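Lysin (Enterococcus phage IMEEF1, PDB 6IST) probably cleaves peptidoglycan of the enterococcal cell wall through an N-terminal CHAP peptidase domain that carries a bound calcium ion. Local coordinates at residues 54-59 against 178-183; 216-221 against 226-231; 109-114 against 123-128. All coordinates share one frame; numbering follows the deposited sequence.

Interaction 1. Residues 54-59 against 178-183; sequences DQPLPA and GSTEQW
Thr180 comes first along the strand, and its methyl is what meets Pro56. Thr180 CG2 lies anti to the backbone N, which sends the methyl out to the proline ring: it sits 3.8 Å from Pro56 CG and 4.0 Å from Pro56 CD. The two side chains meet at a slant, the methyl lying against the CG-CD side of the ring. The hydroxyl takes the other branch, beside the backbone N, and OG1 is hydrogen-bonded to Arg174; polar and apolar halves of this threonine therefore serve different neighbours.

Glu181 leaves the strand on the side away from the loop, and its carboxylate works along its own strand. Glu181 OE1 accepts the indole N-H of Trp183, with NE1 to OE1 at 2.8 Å and an N-H...O angle of 151°. The carboxylate oxygen lies in the indole plane, while the donor reaches it on the anti side, 25° out of the carboxylate plane.

This strand belongs to the five-stranded mixed sheet of the C-terminal part, and the loop that faces it comes from the CHAP half, between strands 43-44 and 62-65. The side chains of Pro56, Thr180 and Gln182 all touch Tyr172 of the neighbouring strand 169-174.

Gln182 returns to the side of Thr180. Its CG stands beside the backbone N (chi1 -58°), and from there the extended chain carries the amide across to the loop. Gln182 NE2 rests 3.9 Å from Pro56 CB and donates to a water 3.1 Å away, which in turn donates to Leu57 O at 2.9 Å. That bridge is the polar link between the segments, since no direct hydrogen bond joins them. At Trp183 the indole lies nearly parallel to the ring of Tyr171.

Interaction 2. Residues 216-221 against 226-231; sequences TTYNHD and KMMEAA
Met228 lays its terminal methyl over one face of the Tyr218 ring, and this is the close-fitting half of the contact. Met228 CE is 3.9 Å from the ring centroid and 22° off the normal, a CH-pi contact shifted toward the phenol end, where CE comes within 3.7 Å of Tyr218 CZ. The bend at chi3 turns the methyl onto the ring; the two side chains cross at about a right angle. Both residues are buried, and the phenol OH reaches on to hydrogen-bond with an aromatic and a basic side chain of another protein chain of the assembly.

Toward the turn after the strand the fit is looser and wetter. Lys226, bent at chi2 and chi4, curls back so that NZ donates to His220 O at 3.0 Å. The C=O...N angle is 148°, with the donor tilted 19° from the carbonyl plane. Lys226 CE also rests 3.9 Å from Asp221 CA. A water donates to the same His220 O at 2.8 Å and to Glu229 OE2 at 2.7 Å, while Glu229 OE1 makes a salt bridge to Lys173.

One backbone carbonyl thus receives both an ammonium and a water, polar links that join the turn just after strand 215-219 to helix 223-231, while the methionine-tyrosine pair joins strand and helix by apolar contact beside the subunit interface.

Interaction 3. Residues 109-114 against 123-128; sequences QNWINP and AAIHHN
Trp111 and Ile112 sit in an irregular loop that makes no hydrogen bond to the extended strand holding Ala123, Ile125 and His127, so side chains carry this contact. The strand itself is paired antiparallel with strand 103-108 at the border of the CHAP sheet.

His127 turns an edge to the face of Trp111, a T-shaped pair with planes at 75° and its ring centroid 4.5 Å from that of the indole six-membered ring. His127 CE1 leads, over one face of the indole and 3.5 Å from Trp111 CE2. CG of Trp111 stands anti to the backbone N (chi1 177°), which swings the indole across to the strand. Ile125 serves both aromatic groups: its CG2 lies over a face of the His127 imidazole and 3.6 Å from Trp111 NE1, while its CD1 is 3.6 Å from Trp111 CD1. On the other flank Ile112 CD1 meets Ala123 CB at 3.7 Å and also touches Ile125 CD1.

Outside the pair, His127 NE2 is hydrogen-bonded to Asp108 OD2, and Trp111 meets the ring of His90. Cys29, His90 and Asp108 are arranged as a possible catalytic triad, consistent with a CHAP peptidase. The His127 imidazole is therefore held by a carboxylate at NE2 and by rings and methyls around it; if that triad is the working one, His127 would be a second-shell residue, probably helping to orient Asp108.

In the fold
From the N terminus, the loop 54-59, between strands 43-44 and 62-65 of the CHAP half, does not meet its partner until 178-183. Interaction 1 thus closes a long loop that takes in the whole six-stranded antiparallel sheet, the unmodelled residues 144-167 and strand 169-174, and ties a CHAP loop to strand 180-186 of the mixed sheet. Interaction 3 falls within that span: the loop joining the antiparallel neighbours 103-108 and 123-128 folds back on the second of them, at the border of the sheet. Interaction 2 follows in series, closing a tight strand-to-helix connection near the C terminus. Interactions 1 and 2 both reach the mixed sheet; none of the three cross.

Interaction 1. Residues 54-59 against 178-183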
# COMPACT_ATOMS: atom_id res chain seq x y z
N ASP C 54 -8.22 11.54 -18.52
CA ASP C 54 -7.17 10.65 -19.01
C ASP C 54 -6.15 10.14 -17.99
O ASP C 54 -5.27 9.38 -18.35
CB ASP C 54 -6.45 11.43 -20.12
CG ASP C 54 -5.65 12.58 -19.56
OD1 ASP C 54 -4.64 12.94 -20.22
OD2 ASP C 54 -6.02 13.13 -18.49
N GLN C 55 -6.31 10.43 -16.72
CA GLN C 55 -5.37 9.88 -15.74
C GLN C 55 -5.60 8.38 -15.59
O GLN C 55 -6.70 7.85 -15.84
CB GLN C 55 -5.48 10.57 -14.42
CG GLN C 55 -6.72 10.23 -13.61
CD GLN C 55 -6.88 11.13 -12.38
OE1 GLN C 55 -6.69 10.67 -11.29
NE2 GLN C 55 -7.24 12.41 -12.56
N PRO C 56 -4.55 7.63 -15.23
CA PRO C 56 -4.74 6.19 -14.99
C PRO C 56 -5.72 5.89 -13.85
O PRO C 56 -5.90 6.70 -12.89
CB PRO C 56 -3.33 5.69 -14.61
CG PRO C 56 -2.42 6.86 -14.73
CD PRO C 56 -3.22 8.11 -14.78
N LEU C 57 -6.35 4.72 -13.97
CA LEU C 57 -7.38 4.32 -13.04
C LEU C 57 -7.00 3.03 -12.35
O LEU C 57 -6.35 2.22 -12.94
CB LEU C 57 -8.68 4.08 -13.79
CG LEU C 57 -9.17 5.31 -14.57
CD1 LEU C 57 -10.46 4.95 -15.26
CD2 LEU C 57 -9.43 6.52 -13.72
N PRO C 58 -7.44 2.84 -11.10
CA PRO C 58 -7.14 1.62 -10.40
C PRO C 58 -7.83 0.42 -11.04
O PRO C 58 -8.79 0.57 -11.80
CB PRO C 58 -7.71 1.85 -8.98
CG PRO C 58 -7.79 3.36 -8.85
CD PRO C 58 -8.14 3.81 -10.23
N ALA C 59 -7.34 -0.75 -10.68
CA ALA C 59 -7.95 -2.00 -11.12
C ALA C 59 -9.43 -2.02 -10.93
O ALA C 59 -9.92 -1.63 -9.87
CB ALA C 59 -7.31 -3.17 -10.33
N GLY C 178 5.78 15.69 -17.00
CA GLY C 178 4.33 15.66 -17.19
C GLY C 178 3.76 14.34 -17.70
O GLY C 178 2.79 14.31 -18.46
N SER C 179 4.34 13.23 -17.25
CA SER C 179 3.76 11.91 -17.52
C SER C 179 3.34 11.30 -16.17
O SER C 179 3.82 11.71 -15.12
CB SER C 179 4.78 11.00 -18.21
OG SER C 179 5.91 10.76 -17.38
N THR C 180 2.52 10.27 -16.23
CA THR C 180 2.20 9.52 -15.03
C THR C 180 2.69 8.05 -15.15
O THR C 180 2.24 7.32 -16.00
CB THR C 180 0.70 9.56 -14.75
OG1 THR C 180 0.25 10.93 -14.71
CG2 THR C 180 0.44 8.88 -13.35
N GLU C 181 3.65 7.70 -14.31
CA GLU C 181 4.21 6.34 -14.20
C GLU C 181 3.56 5.53 -13.13
O GLU C 181 3.23 6.07 -12.09
CB GLU C 181 5.64 6.47 -13.80
CG GLU C 181 6.52 7.13 -14.87
CD GLU C 181 7.97 7.34 -14.38
OE1 GLU C 181 8.29 7.19 -13.16
OE2 GLU C 181 8.79 7.72 -15.23
N GLN C 182 3.39 4.23 -13.35
CA GLN C 182 2.89 3.39 -12.31
C GLN C 182 4.10 2.61 -11.74
O GLN C 182 4.92 2.08 -12.56
CB GLN C 182 1.84 2.43 -12.86
CG GLN C 182 0.64 3.06 -13.55
CD GLN C 182 -0.57 2.16 -13.61
OE1 GLN C 182 -0.80 1.30 -12.71
NE2 GLN C 182 -1.38 2.35 -14.67
N TRP C 183 4.14 2.47 -10.41
CA TRP C 183 5.21 1.83 -9.69
C TRP C 183 4.66 0.79 -8.74
O TRP C 183 3.60 1.00 -8.21
CB TRP C 183 6.01 2.87 -8.91
CG TRP C 183 6.86 3.74 -9.75
CD1 TRP C 183 6.47 4.80 -10.49
CD2 TRP C 183 8.27 3.60 -9.95
NE1 TRP C 183 7.54 5.33 -11.15
CE2 TRP C 183 8.67 4.63 -10.81
CE3 TRP C 183 9.21 2.69 -9.45
CZ2 TRP C 183 9.99 4.80 -11.19
CZ3 TRP C 183 10.54 2.87 -9.80
CH2 TRP C 183 10.93 3.93 -10.65
O HOH W 1 -4.28 1.35 -14.75

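Interaction 2. Residues 216-221 against 226-231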
# COMPACT_ATOMS: atom_id res chain seq x y z
N THR C 216 -2.62 6.16 -5.05
CA THR C 216 -2.45 7.57 -4.89
C THR C 216 -1.40 7.98 -5.95
O THR C 216 -0.51 7.19 -6.25
CB THR C 216 -1.91 7.86 -3.46
OG1 THR C 216 -2.83 7.35 -2.47
CG2 THR C 216 -1.72 9.31 -3.18
N THR C 217 -1.46 9.23 -6.35
CA THR C 217 -0.44 9.83 -7.24
C THR C 217 0.40 10.80 -6.45
O THR C 217 -0.13 11.70 -5.73
CB THR C 217 -1.14 10.59 -8.35
OG1 THR C 217 -1.94 9.69 -9.11
CG2 THR C 217 -0.18 11.23 -9.31
N TYR C 218 1.73 10.71 -6.61
CA TYR C 218 2.65 11.65 -5.95
C TYR C 218 3.34 12.49 -7.00
O TYR C 218 3.78 11.96 -8.03
CB TYR C 218 3.74 10.85 -5.21
CG TYR C 218 3.17 9.99 -4.11
CD1 TYR C 218 2.58 8.79 -4.43
CD2 TYR C 218 3.15 10.43 -2.81
CE1 TYR C 218 2.03 7.97 -3.42
CE2 TYR C 218 2.63 9.64 -1.79
CZ TYR C 218 2.05 8.43 -2.10
OH TYR C 218 1.51 7.66 -1.05
N ASN C 219 3.45 13.80 -6.78
CA ASN C 219 4.29 14.62 -7.67
C ASN C 219 5.73 14.27 -7.39
O ASN C 219 6.08 13.88 -6.31
CB ASN C 219 4.09 16.13 -7.44
CG ASN C 219 2.71 16.58 -7.82
OD1 ASN C 219 2.24 16.32 -8.94
ND2 ASN C 219 2.02 17.22 -6.88
N HIS C 220 6.56 14.37 -8.39
CA HIS C 220 7.93 13.96 -8.23
C HIS C 220 8.71 14.61 -7.06
O HIS C 220 9.66 14.01 -6.55
CB HIS C 220 8.67 14.24 -9.56
CG HIS C 220 8.69 15.69 -9.92
ND1 HIS C 220 9.61 16.57 -9.41
CD2 HIS C 220 7.82 16.42 -10.65
CE1 HIS C 220 9.33 17.79 -9.83
NE2 HIS C 220 8.27 17.72 -10.60
N ASP C 221 8.32 15.81 -6.64
CA ASP C 221 8.95 16.54 -5.54
C ASP C 221 8.27 16.34 -4.16
O ASP C 221 8.69 16.89 -3.16
CB ASP C 221 8.94 18.03 -5.87
CG ASP C 221 7.53 18.58 -6.06
OD1 ASP C 221 6.70 18.01 -6.85
OD2 ASP C 221 7.22 19.58 -5.40
N LYS C 226 9.63 11.05 -1.88
CA LYS C 226 11.10 11.00 -1.62
C LYS C 226 11.53 10.02 -0.55
O LYS C 226 12.58 9.34 -0.69
CB LYS C 226 11.69 12.40 -1.37
CG LYS C 226 11.47 13.30 -2.57
CD LYS C 226 12.57 14.30 -2.82
CE LYS C 226 12.30 15.05 -4.13
NZ LYS C 226 12.40 14.15 -5.32
N MET C 227 10.70 9.87 0.49
CA MET C 227 11.01 8.91 1.53
C MET C 227 10.86 7.50 0.97
O MET C 227 11.70 6.60 1.21
CB MET C 227 10.08 9.10 2.77
CG MET C 227 10.45 10.36 3.60
SD MET C 227 9.54 10.58 5.18
CE MET C 227 7.95 10.89 4.55
N MET C 228 9.77 7.27 0.26
CA MET C 228 9.59 5.94 -0.34
C MET C 228 10.75 5.63 -1.27
O MET C 228 11.32 4.53 -1.22
CB MET C 228 8.22 5.81 -1.11
CG MET C 228 7.05 5.41 -0.19
SD MET C 228 5.50 4.95 -1.08
CE MET C 228 5.18 6.49 -1.93
N GLU C 229 11.16 6.59 -2.06
CA GLU C 229 12.19 6.28 -3.06
C GLU C 229 13.54 6.04 -2.37
O GLU C 229 14.38 5.30 -2.90
CB GLU C 229 12.32 7.39 -4.12
CG GLU C 229 11.06 7.48 -5.00
CD GLU C 229 11.18 8.49 -6.12
OE1 GLU C 229 10.62 8.25 -7.23
OE2 GLU C 229 11.84 9.53 -5.90
N ALA C 230 13.75 6.64 -1.21
CA ALA C 230 15.01 6.43 -0.49
C ALA C 230 15.02 5.17 0.30
O ALA C 230 16.08 4.64 0.52
CB ALA C 230 15.33 7.59 0.42
N ALA C 231 13.88 4.72 0.80
CA ALA C 231 13.79 3.53 1.57
C ALA C 231 13.70 2.25 0.72
O ALA C 231 14.07 1.18 1.20
CB ALA C 231 12.61 3.61 2.54
O HOH W 2 11.12 11.75 -7.17

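Interaction 3. Residues 109-114 against 123-128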
# COMPACT_ATOMS: atom_id res chain seq x y z
N GLN C 109 -20.45 19.54 -5.78
CA GLN C 109 -20.07 20.80 -5.12
C GLN C 109 -19.71 21.81 -6.09
O GLN C 109 -19.21 21.48 -7.18
CB GLN C 109 -18.90 20.59 -4.15
CG GLN C 109 -19.29 19.74 -2.99
CD GLN C 109 -18.23 19.50 -1.95
OE1 GLN C 109 -18.59 19.14 -0.83
NE2 GLN C 109 -16.95 19.61 -2.29
N ASN C 110 -19.96 23.06 -5.72
CA ASN C 110 -19.55 24.20 -6.51
C ASN C 110 -20.22 24.34 -7.84
O ASN C 110 -19.64 24.88 -8.82
CB ASN C 110 -18.02 24.26 -6.66
CG ASN C 110 -17.52 25.70 -6.72
OD1 ASN C 110 -18.13 26.59 -6.17
ND2 ASN C 110 -16.44 25.91 -7.41
N TRP C 111 -21.47 23.91 -7.89
CA TRP C 111 -22.31 24.05 -9.07
C TRP C 111 -23.27 25.19 -8.82
O TRP C 111 -23.29 26.15 -9.61
CB TRP C 111 -23.07 22.76 -9.44
CG TRP C 111 -23.99 22.92 -10.62
CD1 TRP C 111 -25.34 23.23 -10.58
CD2 TRP C 111 -23.63 22.91 -11.98
NE1 TRP C 111 -25.81 23.35 -11.83
CE2 TRP C 111 -24.80 23.10 -12.72
CE3 TRP C 111 -22.44 22.61 -12.65
CZ2 TRP C 111 -24.82 23.11 -14.10
CZ3 TRP C 111 -22.44 22.61 -14.00
CH2 TRP C 111 -23.64 22.85 -14.74
N ILE C 112 -24.09 25.06 -7.79
CA ILE C 112 -24.96 26.14 -7.33
C ILE C 112 -24.15 27.16 -6.52
O ILE C 112 -23.39 26.77 -5.60
CB ILE C 112 -26.08 25.58 -6.47
CG1 ILE C 112 -27.05 24.88 -7.40
CG2 ILE C 112 -26.82 26.69 -5.72
CD1 ILE C 112 -27.89 23.86 -6.66
N ASN C 113 -24.30 28.43 -6.85
CA ASN C 113 -23.55 29.53 -6.14
C ASN C 113 -22.07 29.19 -6.12
O ASN C 113 -21.45 29.17 -5.10
CB ASN C 113 -24.08 29.75 -4.75
CG ASN C 113 -25.48 30.30 -4.73
OD1 ASN C 113 -25.91 31.07 -5.63
ND2 ASN C 113 -26.24 29.94 -3.66
N PRO C 114 -21.50 29.05 -7.30
CA PRO C 114 -20.08 28.69 -7.32
C PRO C 114 -19.18 29.78 -6.85
O PRO C 114 -19.53 30.97 -6.93
CB PRO C 114 -19.81 28.43 -8.78
CG PRO C 114 -20.85 29.25 -9.51
CD PRO C 114 -22.05 29.19 -8.62
N ALA C 123 -24.89 19.76 -3.57
CA ALA C 123 -26.31 19.85 -3.89
C ALA C 123 -26.67 18.79 -4.85
O ALA C 123 -25.85 18.36 -5.69
CB ALA C 123 -26.61 21.21 -4.45
N ALA C 124 -27.93 18.39 -4.85
CA ALA C 124 -28.41 17.44 -5.81
C ALA C 124 -28.97 18.23 -6.99
O ALA C 124 -29.86 19.03 -6.82
CB ALA C 124 -29.47 16.49 -5.20
N ILE C 125 -28.37 18.03 -8.16
CA ILE C 125 -28.60 18.80 -9.36
C ILE C 125 -29.22 17.93 -10.50
O ILE C 125 -28.68 16.87 -10.85
CB ILE C 125 -27.27 19.31 -9.95
CG1 ILE C 125 -26.35 19.95 -8.88
CG2 ILE C 125 -27.58 20.28 -11.10
CD1 ILE C 125 -27.01 21.09 -8.21
N HIS C 126 -30.31 18.40 -11.09
CA HIS C 126 -30.88 17.81 -12.29
C HIS C 126 -30.19 18.43 -13.48
O HIS C 126 -30.48 19.56 -13.84
CB HIS C 126 -32.39 18.08 -12.32
CG HIS C 126 -33.16 17.34 -13.40
ND1 HIS C 126 -34.48 17.65 -13.69
CD2 HIS C 126 -32.83 16.31 -14.22
CE1 HIS C 126 -34.92 16.87 -14.66
NE2 HIS C 126 -33.94 16.05 -15.01
N HIS C 127 -29.23 17.71 -14.05
CA HIS C 127 -28.43 18.22 -15.19
C HIS C 127 -28.95 17.79 -16.55
O HIS C 127 -29.61 16.77 -16.70
CB HIS C 127 -27.04 17.62 -15.10
CG HIS C 127 -26.17 18.21 -14.02
ND1 HIS C 127 -25.59 19.45 -14.14
CD2 HIS C 127 -25.69 17.69 -12.86
CE1 HIS C 127 -24.73 19.64 -13.14
NE2 HIS C 127 -24.83 18.61 -12.31
N ASN C 128 -28.54 18.52 -17.59
CA ASN C 128 -28.52 18.00 -18.93
C ASN C 128 -27.07 17.64 -19.30
O ASN C 128 -26.13 17.75 -18.48
CB ASN C 128 -29.17 18.98 -19.92
CG ASN C 128 -28.39 20.29 -20.02
OD1 ASN C 128 -27.20 20.34 -19.77
ND2 ASN C 128 -29.08 21.35 -20.33